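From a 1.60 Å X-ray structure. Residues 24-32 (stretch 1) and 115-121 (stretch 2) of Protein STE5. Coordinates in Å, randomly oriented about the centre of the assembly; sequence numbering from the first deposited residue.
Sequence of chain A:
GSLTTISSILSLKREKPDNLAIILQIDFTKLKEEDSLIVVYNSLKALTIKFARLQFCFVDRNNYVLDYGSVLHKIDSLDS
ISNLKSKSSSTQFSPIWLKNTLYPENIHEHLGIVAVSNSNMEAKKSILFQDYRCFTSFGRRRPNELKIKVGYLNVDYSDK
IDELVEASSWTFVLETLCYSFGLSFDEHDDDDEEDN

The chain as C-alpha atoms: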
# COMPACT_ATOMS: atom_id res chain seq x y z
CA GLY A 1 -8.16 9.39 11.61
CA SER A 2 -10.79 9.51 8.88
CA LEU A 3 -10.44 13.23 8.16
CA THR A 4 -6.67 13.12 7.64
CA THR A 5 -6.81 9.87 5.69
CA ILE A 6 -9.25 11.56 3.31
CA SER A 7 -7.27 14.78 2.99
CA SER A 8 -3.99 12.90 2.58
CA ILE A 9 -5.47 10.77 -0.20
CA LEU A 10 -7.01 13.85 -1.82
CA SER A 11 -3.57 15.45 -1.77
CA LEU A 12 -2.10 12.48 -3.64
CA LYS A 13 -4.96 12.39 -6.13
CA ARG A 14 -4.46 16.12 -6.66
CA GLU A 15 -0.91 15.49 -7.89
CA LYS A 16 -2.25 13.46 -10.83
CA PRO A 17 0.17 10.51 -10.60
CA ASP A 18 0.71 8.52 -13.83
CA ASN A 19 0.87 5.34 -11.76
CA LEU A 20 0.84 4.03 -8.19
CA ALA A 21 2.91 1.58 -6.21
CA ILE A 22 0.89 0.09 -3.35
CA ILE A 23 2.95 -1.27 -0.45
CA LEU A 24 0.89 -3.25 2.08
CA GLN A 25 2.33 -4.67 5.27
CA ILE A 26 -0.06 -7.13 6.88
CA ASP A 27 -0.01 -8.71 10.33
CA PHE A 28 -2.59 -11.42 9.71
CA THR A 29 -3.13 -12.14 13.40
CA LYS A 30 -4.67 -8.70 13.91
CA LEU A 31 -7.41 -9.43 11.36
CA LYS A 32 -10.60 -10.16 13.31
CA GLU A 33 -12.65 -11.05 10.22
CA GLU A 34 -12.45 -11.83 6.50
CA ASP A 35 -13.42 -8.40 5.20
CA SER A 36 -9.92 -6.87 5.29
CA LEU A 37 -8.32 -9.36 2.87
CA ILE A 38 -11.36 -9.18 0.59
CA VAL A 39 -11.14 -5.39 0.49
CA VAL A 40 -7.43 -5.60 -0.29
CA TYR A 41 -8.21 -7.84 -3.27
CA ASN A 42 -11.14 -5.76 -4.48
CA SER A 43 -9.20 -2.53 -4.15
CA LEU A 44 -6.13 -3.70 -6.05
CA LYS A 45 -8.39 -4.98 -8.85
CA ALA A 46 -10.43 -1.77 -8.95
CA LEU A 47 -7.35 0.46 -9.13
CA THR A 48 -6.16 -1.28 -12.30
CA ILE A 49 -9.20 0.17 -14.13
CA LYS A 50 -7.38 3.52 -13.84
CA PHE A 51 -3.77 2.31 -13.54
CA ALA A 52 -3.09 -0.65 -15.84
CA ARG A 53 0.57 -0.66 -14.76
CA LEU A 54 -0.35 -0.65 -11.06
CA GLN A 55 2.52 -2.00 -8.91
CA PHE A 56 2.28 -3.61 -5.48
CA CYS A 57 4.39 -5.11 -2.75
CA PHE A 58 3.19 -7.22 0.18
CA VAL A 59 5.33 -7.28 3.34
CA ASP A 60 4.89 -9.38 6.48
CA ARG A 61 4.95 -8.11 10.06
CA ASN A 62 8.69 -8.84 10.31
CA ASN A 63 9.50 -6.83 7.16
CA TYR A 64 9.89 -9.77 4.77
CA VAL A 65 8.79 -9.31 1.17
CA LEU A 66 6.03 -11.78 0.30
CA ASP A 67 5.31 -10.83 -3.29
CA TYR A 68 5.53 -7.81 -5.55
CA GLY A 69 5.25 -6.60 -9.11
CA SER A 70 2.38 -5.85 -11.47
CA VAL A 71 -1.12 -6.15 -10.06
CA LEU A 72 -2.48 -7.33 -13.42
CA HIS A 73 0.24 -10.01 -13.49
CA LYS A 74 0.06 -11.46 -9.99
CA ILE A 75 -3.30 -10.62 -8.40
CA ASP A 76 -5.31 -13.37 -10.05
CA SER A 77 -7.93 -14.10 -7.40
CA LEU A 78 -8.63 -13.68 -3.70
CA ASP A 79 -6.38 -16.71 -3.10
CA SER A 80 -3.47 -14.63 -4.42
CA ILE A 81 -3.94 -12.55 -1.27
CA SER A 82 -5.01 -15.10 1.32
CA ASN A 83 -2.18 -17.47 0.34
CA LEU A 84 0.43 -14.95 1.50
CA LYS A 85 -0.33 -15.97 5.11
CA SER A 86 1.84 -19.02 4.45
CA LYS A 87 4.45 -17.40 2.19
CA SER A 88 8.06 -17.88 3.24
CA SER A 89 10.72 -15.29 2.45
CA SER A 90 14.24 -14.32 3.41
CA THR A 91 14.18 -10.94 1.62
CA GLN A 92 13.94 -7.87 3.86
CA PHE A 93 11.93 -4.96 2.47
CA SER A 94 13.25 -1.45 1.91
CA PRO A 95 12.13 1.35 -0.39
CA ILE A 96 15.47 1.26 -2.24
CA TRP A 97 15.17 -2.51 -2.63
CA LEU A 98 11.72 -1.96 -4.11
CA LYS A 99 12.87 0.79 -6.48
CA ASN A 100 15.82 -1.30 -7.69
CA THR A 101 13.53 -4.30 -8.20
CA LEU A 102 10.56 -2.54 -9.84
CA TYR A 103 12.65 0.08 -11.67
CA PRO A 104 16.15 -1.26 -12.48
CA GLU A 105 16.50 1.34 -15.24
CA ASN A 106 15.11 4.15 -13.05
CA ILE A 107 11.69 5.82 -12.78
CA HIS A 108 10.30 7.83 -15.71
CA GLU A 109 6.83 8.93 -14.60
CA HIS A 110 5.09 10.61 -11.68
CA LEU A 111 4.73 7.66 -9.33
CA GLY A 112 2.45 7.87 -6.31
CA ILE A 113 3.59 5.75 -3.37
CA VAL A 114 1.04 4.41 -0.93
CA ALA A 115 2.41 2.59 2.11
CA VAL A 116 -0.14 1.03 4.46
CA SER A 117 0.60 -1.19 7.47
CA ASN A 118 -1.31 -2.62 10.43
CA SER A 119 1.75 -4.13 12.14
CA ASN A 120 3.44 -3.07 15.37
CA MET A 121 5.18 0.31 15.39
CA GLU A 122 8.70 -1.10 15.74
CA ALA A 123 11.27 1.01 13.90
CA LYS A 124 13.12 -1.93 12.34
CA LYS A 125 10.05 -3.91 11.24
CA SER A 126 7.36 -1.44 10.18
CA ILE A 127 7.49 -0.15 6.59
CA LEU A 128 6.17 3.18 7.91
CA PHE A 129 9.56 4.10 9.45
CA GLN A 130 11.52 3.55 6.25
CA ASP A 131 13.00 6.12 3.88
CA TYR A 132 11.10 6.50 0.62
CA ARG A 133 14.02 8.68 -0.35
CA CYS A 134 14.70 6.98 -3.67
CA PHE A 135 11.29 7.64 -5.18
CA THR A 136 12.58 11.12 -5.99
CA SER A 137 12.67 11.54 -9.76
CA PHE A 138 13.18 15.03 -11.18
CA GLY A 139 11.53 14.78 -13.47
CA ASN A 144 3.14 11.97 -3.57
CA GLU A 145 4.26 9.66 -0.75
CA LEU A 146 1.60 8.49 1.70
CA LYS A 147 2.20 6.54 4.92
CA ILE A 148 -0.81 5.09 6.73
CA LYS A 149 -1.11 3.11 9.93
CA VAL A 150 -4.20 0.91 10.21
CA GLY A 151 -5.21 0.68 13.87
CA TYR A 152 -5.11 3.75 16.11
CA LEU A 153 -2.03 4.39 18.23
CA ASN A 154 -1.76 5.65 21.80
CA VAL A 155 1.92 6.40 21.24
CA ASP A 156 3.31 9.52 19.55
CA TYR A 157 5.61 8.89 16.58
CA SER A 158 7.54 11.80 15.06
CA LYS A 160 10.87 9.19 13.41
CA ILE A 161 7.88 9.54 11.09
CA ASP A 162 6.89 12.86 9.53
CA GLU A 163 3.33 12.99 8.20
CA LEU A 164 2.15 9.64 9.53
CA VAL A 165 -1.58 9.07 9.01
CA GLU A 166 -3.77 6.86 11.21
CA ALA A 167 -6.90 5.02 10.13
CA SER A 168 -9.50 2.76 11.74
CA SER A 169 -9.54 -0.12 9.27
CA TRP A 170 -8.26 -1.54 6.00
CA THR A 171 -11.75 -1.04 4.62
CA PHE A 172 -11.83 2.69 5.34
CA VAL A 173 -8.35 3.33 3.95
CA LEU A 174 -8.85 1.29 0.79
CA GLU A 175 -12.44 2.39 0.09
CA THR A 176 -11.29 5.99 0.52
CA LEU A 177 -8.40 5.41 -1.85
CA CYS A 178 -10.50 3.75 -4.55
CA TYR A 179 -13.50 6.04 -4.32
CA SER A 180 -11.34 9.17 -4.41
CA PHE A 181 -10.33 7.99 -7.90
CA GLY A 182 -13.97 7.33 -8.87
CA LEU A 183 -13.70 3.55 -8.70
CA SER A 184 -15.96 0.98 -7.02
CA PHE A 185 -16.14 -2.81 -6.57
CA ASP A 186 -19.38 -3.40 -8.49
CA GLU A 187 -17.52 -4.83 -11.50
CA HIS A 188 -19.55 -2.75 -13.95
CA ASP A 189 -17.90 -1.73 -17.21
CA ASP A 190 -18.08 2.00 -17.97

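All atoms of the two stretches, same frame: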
# COMPACT_ATOMS: atom_id res chain seq x y z
N LEU A 24 1.78 -2.82 1.00
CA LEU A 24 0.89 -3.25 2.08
C LEU A 24 1.60 -4.21 3.01
O LEU A 24 2.05 -5.27 2.60
CB LEU A 24 -0.37 -3.91 1.51
CG LEU A 24 -1.20 -3.09 0.51
CD1 LEU A 24 -2.43 -3.89 0.11
CD2 LEU A 24 -1.61 -1.74 1.08
N GLN A 25 1.73 -3.81 4.27
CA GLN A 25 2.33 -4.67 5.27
C GLN A 25 1.22 -5.21 6.15
O GLN A 25 0.51 -4.43 6.80
CB GLN A 25 3.32 -3.88 6.09
CG GLN A 25 3.89 -4.66 7.24
CD GLN A 25 5.04 -3.92 7.89
OE1 GLN A 25 4.97 -2.71 8.09
NE2 GLN A 25 6.11 -4.65 8.22
N ILE A 26 1.04 -6.52 6.15
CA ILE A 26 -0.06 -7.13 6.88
C ILE A 26 0.37 -8.09 7.99
O ILE A 26 1.08 -9.08 7.74
CB ILE A 26 -1.05 -7.86 5.94
CG1 ILE A 26 -1.44 -6.94 4.77
CG2 ILE A 26 -2.27 -8.31 6.72
CD1 ILE A 26 -2.31 -7.61 3.70
N ASP A 27 -0.05 -7.78 9.21
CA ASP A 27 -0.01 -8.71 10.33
C ASP A 27 -1.36 -9.42 10.32
O ASP A 27 -2.39 -8.82 10.64
CB ASP A 27 0.19 -7.95 11.65
CG ASP A 27 0.19 -8.86 12.86
OD1 ASP A 27 -0.32 -9.99 12.76
OD2 ASP A 27 0.68 -8.43 13.94
N PHE A 28 -1.35 -10.68 9.91
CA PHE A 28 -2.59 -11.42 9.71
C PHE A 28 -3.31 -11.76 11.01
O PHE A 28 -4.52 -11.98 11.02
CB PHE A 28 -2.32 -12.69 8.90
CG PHE A 28 -1.83 -12.43 7.52
CD1 PHE A 28 -2.73 -12.20 6.49
CD2 PHE A 28 -0.47 -12.40 7.25
CE1 PHE A 28 -2.28 -11.97 5.21
CE2 PHE A 28 -0.02 -12.15 5.97
CZ PHE A 28 -0.93 -11.94 4.95
N THR A 29 -2.56 -11.79 12.10
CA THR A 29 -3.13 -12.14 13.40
C THR A 29 -4.03 -11.04 13.96
O THR A 29 -4.87 -11.29 14.82
CB THR A 29 -2.03 -12.48 14.44
OG1 THR A 29 -1.34 -11.28 14.82
CG2 THR A 29 -1.02 -13.47 13.86
N LYS A 30 -3.86 -9.82 13.45
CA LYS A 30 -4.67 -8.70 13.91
C LYS A 30 -6.02 -8.64 13.21
O LYS A 30 -6.92 -7.91 13.63
CB LYS A 30 -3.93 -7.38 13.74
CG LYS A 30 -2.67 -7.26 14.57
CD LYS A 30 -2.06 -5.88 14.48
CE LYS A 30 -0.93 -5.71 15.47
NZ LYS A 30 -0.62 -4.27 15.71
N LEU A 31 -6.17 -9.42 12.13
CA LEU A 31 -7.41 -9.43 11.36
C LEU A 31 -8.49 -10.25 12.07
O LEU A 31 -8.38 -11.47 12.20
CB LEU A 31 -7.15 -9.97 9.95
CG LEU A 31 -6.06 -9.20 9.20
CD1 LEU A 31 -5.82 -9.78 7.81
CD2 LEU A 31 -6.39 -7.71 9.14
N LYS A 32 -9.54 -9.56 12.51
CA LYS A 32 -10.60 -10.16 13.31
C LYS A 32 -11.73 -10.74 12.46
O LYS A 32 -12.65 -11.38 12.98
CB LYS A 32 -11.17 -9.14 14.30
N ALA A 115 1.92 3.59 1.18
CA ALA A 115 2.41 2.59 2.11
C ALA A 115 1.43 2.45 3.27
O ALA A 115 1.20 3.40 4.01
CB ALA A 115 3.82 2.96 2.62
N VAL A 116 0.85 1.27 3.42
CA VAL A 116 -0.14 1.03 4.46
C VAL A 116 0.27 -0.19 5.27
O VAL A 116 0.65 -1.23 4.71
CB VAL A 116 -1.54 0.81 3.86
CG1 VAL A 116 -2.59 0.81 4.97
CG2 VAL A 116 -1.87 1.88 2.80
N SER A 117 0.19 -0.09 6.59
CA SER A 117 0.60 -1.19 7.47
C SER A 117 -0.30 -1.26 8.70
O SER A 117 -0.74 -0.23 9.21
CB SER A 117 2.06 -1.00 7.90
OG SER A 117 2.48 -1.99 8.83
N ASN A 118 -0.59 -2.47 9.17
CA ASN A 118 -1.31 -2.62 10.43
C ASN A 118 -0.44 -3.26 11.51
O ASN A 118 -0.93 -3.62 12.57
CB ASN A 118 -2.59 -3.43 10.25
CG ASN A 118 -2.31 -4.90 10.03
OD1 ASN A 118 -1.21 -5.27 9.62
ND2 ASN A 118 -3.29 -5.75 10.32
N SER A 119 0.85 -3.42 11.22
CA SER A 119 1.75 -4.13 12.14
C SER A 119 2.32 -3.22 13.22
O SER A 119 2.21 -2.01 13.15
CB SER A 119 2.88 -4.83 11.37
OG SER A 119 3.72 -3.89 10.71
N ASN A 120 2.93 -3.83 14.24
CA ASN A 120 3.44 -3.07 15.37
C ASN A 120 4.42 -1.97 14.99
O ASN A 120 5.25 -2.14 14.09
CB ASN A 120 4.06 -4.02 16.40
CG ASN A 120 3.04 -4.93 17.04
OD1 ASN A 120 1.86 -4.59 17.14
ND2 ASN A 120 3.48 -6.10 17.47
N MET A 121 4.33 -0.84 15.69
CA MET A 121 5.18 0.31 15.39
C MET A 121 6.59 0.13 15.93
O MET A 121 7.03 0.87 16.81
CB MET A 121 4.54 1.59 15.93
CG MET A 121 3.20 1.91 15.28
SD MET A 121 3.34 2.22 13.51
CE MET A 121 4.22 3.78 13.53
O HOH W 1 2.78 -6.69 14.28
O HOH W 2 -2.97 -2.80 14.52

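Where regular strand pairing ends, side chains can continue the hydrogen bonding between neighbouring segments, and this segment of STE5 illustrates how. The strand containing Leu24 and Gln25 runs nearly parallel to the one containing Val116 and Ser117, at 8°, and Gln25 sits astride the partner strand: Gln25 N donates to Val116 O (2.8 Å), and Gln25 O accepts from Asn118 N (3.3 Å). Leu24 and Val116 share one face of the sheet. With chi1 m and chi2 t, Leu24 brings CD2 to 3.8 Å from Val116 CB, an apolar contact suited to this buried position.

The other face is polar. Gln25 is extended, chi1 and chi2 both t, which carries its amide out to Ser117; Ser117 OG, itself placed by a t rotamer, donates to Gln25 OE1 at 2.7 Å. Ser117 OG also accepts from Ser119 N (3.2 Å), so a small side chain ties the strand to the loop that follows it. The Gln25 amide is satisfied partly here and partly elsewhere in the structure.

Beyond the strands, Asn118 acts as a substitute for backbone. CA-to-CB points sideways, and the p rotamer, with chi2 at -22°, brings the carboxamide nearer the first stretch, where Asn118 OD1 accepts from Asp27 N (2.8 Å, nearly linear at 175°) and Asn118 ND2 donates to Asp27 O (3.2 Å). A carboxamide suits this place because it offers an acceptor and a donor side by side, matching the two backbone polar groups of one residue. Asn118 as a whole has the largest area covered by the other stretch, 103 Å².

At the exposed margin, Lys30 leaves its backbone with chi1 m and then runs t through chi2 to chi4. The extended chain lets Lys30 NZ donate to Asn118 O (3.2 Å) and to Asn120 OD1 (2.9 Å). Water extends this network: one molecule accepts from Lys30 NZ and donates to Asn118 O, while another joins Asp27 OD2 to Asn120 N.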